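PDB 2P0S: ABC transporter, permease protein, putative from Porphyromonas gingivalis, which probably serves as the permease of an ABC-type membrane transporter, this chain being one domain of the longer protein. Local coordinates for residues A13-T18 and V34-T39. Sequence-based numbering, arbitrary orientation.
Sequences AIADRT and VHAEKT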
loop_
_atom_site.group_PDB
_atom_site.type_symbol
_atom_site.label_atom_id
_atom_site.label_comp_id
_atom_site.label_asym_id
_atom_site.label_seq_id
_atom_site.Cartn_x
_atom_site.Cartn_y
_atom_site.Cartn_z
ATOM N N ALA A 13 -9.326 -7.901 13.019
ATOM C CA ALA A 13 -8.949 -8.134 14.407
ATOM C C ALA A 13 -7.512 -8.681 14.374
ATOM O O ALA A 13 -7.273 -9.577 13.649
ATOM C CB ALA A 13 -9.741 -9.134 15.015
ATOM N N ILE A 14 -6.659 -8.214 15.270
ATOM C CA ILE A 14 -5.263 -8.660 15.298
ATOM C C ILE A 14 -5.074 -9.646 16.442
ATOM O O ILE A 14 -5.231 -9.306 17.647
ATOM C CB ILE A 14 -4.276 -7.505 15.422
ATOM C CG1 ILE A 14 -4.516 -6.455 14.268
ATOM C CG2 ILE A 14 -2.839 -8.111 15.534
ATOM C CD1 ILE A 14 -3.610 -5.191 14.346
ATOM N N ALA A 15 -4.665 -10.885 16.104
ATOM C CA ALA A 15 -4.392 -11.975 17.123
ATOM C C ALA A 15 -2.886 -12.227 17.082
ATOM O O ALA A 15 -2.441 -13.133 16.365
ATOM C CB ALA A 15 -5.071 -13.279 16.796
ATOM N N ASP A 16 -2.154 -11.409 17.790
ATOM C CA ASP A 16 -0.657 -11.455 17.768
ATOM C C ASP A 16 -0.148 -12.088 19.062
ATOM O O ASP A 16 -0.177 -11.467 20.154
ATOM C CB ASP A 16 -0.113 -10.042 17.632
ATOM C CG ASP A 16 1.370 -9.973 17.778
ATOM O OD1 ASP A 16 1.981 -11.066 17.688
ATOM O OD2 ASP A 16 1.829 -8.848 17.966
ATOM N N ARG A 17 0.291 -13.341 18.982
ATOM C CA ARG A 17 0.763 -14.126 20.173
ATOM C C ARG A 17 2.012 -13.535 20.759
ATOM O O ARG A 17 2.388 -13.885 21.894
ATOM C CB ARG A 17 1.016 -15.616 19.788
ATOM C CG ARG A 17 -0.308 -16.207 19.209
ATOM C CD ARG A 17 -0.346 -17.743 19.091
ATOM N NE ARG A 17 -1.382 -18.202 18.118
ATOM C CZ ARG A 17 -1.360 -19.392 17.497
ATOM N NH1 ARG A 17 -2.333 -19.745 16.642
ATOM N NH2 ARG A 17 -0.367 -20.250 17.733
ATOM N N THR A 18 2.693 -12.660 20.001
ATOM C CA THR A 18 3.943 -12.090 20.507
ATOM C C THR A 18 3.844 -10.791 21.238
ATOM O O THR A 18 4.777 -10.429 21.910
ATOM C CB THR A 18 4.945 -11.870 19.324
ATOM O OG1 THR A 18 4.539 -10.684 18.582
ATOM C CG2 THR A 18 4.952 -13.076 18.325
ATOM N N VAL A 34 -8.506 -3.789 15.244
ATOM C CA VAL A 34 -8.828 -3.980 16.636
ATOM C C VAL A 34 -8.154 -5.119 17.275
ATOM O O VAL A 34 -7.615 -5.943 16.533
ATOM C CB VAL A 34 -10.387 -4.160 16.818
ATOM C CG1 VAL A 34 -11.132 -3.056 16.092
ATOM C CG2 VAL A 34 -10.840 -5.512 16.206
ATOM N N HIS A 35 -8.155 -5.237 18.597
ATOM C CA HIS A 35 -7.455 -6.346 19.316
ATOM C C HIS A 35 -8.344 -7.519 19.217
ATOM O O HIS A 35 -9.602 -7.417 19.579
ATOM C CB HIS A 35 -7.333 -5.937 20.797
ATOM C CG HIS A 35 -6.682 -6.956 21.635
ATOM N ND1 HIS A 35 -5.343 -7.294 21.442
ATOM C CD2 HIS A 35 -7.144 -7.756 22.614
ATOM C CE1 HIS A 35 -5.016 -8.235 22.296
ATOM N NE2 HIS A 35 -6.089 -8.557 23.011
ATOM N N ALA A 36 -7.820 -8.660 18.835
ATOM C CA ALA A 36 -8.616 -9.916 18.906
ATOM C C ALA A 36 -8.908 -10.315 20.325
ATOM O O ALA A 36 -8.006 -10.589 21.130
ATOM C CB ALA A 36 -7.826 -11.080 18.173
ATOM N N GLU A 37 -10.205 -10.412 20.629
ATOM C CA GLU A 37 -10.647 -10.968 21.873
ATOM C C GLU A 37 -10.992 -12.459 21.822
ATOM O O GLU A 37 -11.270 -13.011 22.859
ATOM C CB GLU A 37 -11.889 -10.160 22.335
ATOM C CG GLU A 37 -11.488 -8.714 22.663
ATOM C CD GLU A 37 -10.593 -8.556 23.895
ATOM O OE1 GLU A 37 -10.198 -7.409 24.158
ATOM O OE2 GLU A 37 -10.243 -9.544 24.601
ATOM N N LYS A 38 -11.056 -13.081 20.642
ATOM C CA LYS A 38 -11.349 -14.506 20.464
ATOM C C LYS A 38 -10.270 -15.011 19.504
ATOM O O LYS A 38 -9.580 -14.216 18.925
ATOM C CB LYS A 38 -12.645 -14.650 19.677
ATOM C CG LYS A 38 -13.999 -14.780 20.503
ATOM C CD LYS A 38 -14.276 -13.634 21.416
ATOM C CE LYS A 38 -15.835 -13.390 21.592
ATOM N NZ LYS A 38 -16.459 -14.445 22.453
ATOM N N THR A 39 -10.202 -16.320 19.272
ATOM C CA THR A 39 -9.317 -16.887 18.294
ATOM C C THR A 39 -9.880 -16.750 16.916
ATOM O O THR A 39 -11.133 -16.511 16.741
ATOM C CB THR A 39 -9.116 -18.411 18.527
ATOM O OG1 THR A 39 -10.355 -19.113 18.309
ATOM C CG2 THR A 39 -8.646 -18.661 19.960
#
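A13 and I14 run parallel to V34 and H35 as neighbouring strands of a mixed four-stranded sheet, with 4.7 Å between the CA atoms of A13 and V34; I14 N bonds the outer strand at V34 O, and I14 O bonds A36 N just beyond its end. Strand 32-35 is the outermost on this side within the chain, while strand 11-16 is interior and bonds on its other flank to strand 55-59. I14 N donates to V34 O at 2.8 Å, approaching almost in line with the carbonyl (C=O...N angle 167°). That same oxygen also takes a CA-H...O contact from A13 CA. I14 O accepts from A36 N at 2.9 Å, but here the donor stands 51° above the carbonyl plane, where segment 34-39 is already leaving the sheet.

The apolar contact lies along the face carrying A13 and V34. V34 CG1 is anti to the carbonyl carbon, which leaves CG2 between the backbone N and that carbon; V34 CG2 reaches A13 CA at 3.7 Å and also touches A13 CB. Beyond the strand end, the methyl of A36 turns back toward segment 13-18, and A36 CB lies 3.2 Å from I14 O. A36 CB also meets A15 CB at 3.8 Å and, more loosely, A13 CB; Y43 of helix 40-51 packs on A36 as well. On the face shared by I14 and H35, the histidine ND1 is hydrogen-bonded to E22.

The two segments then diverge: T39 OG1 caps helix 40-51 through the amide of E42, whereas segment 13-18 closes into an Asx turn. There D16 OD1 receives T18 N from above the carboxylate plane and T18 OG1, 2.7 Å away, on its syn lone pair.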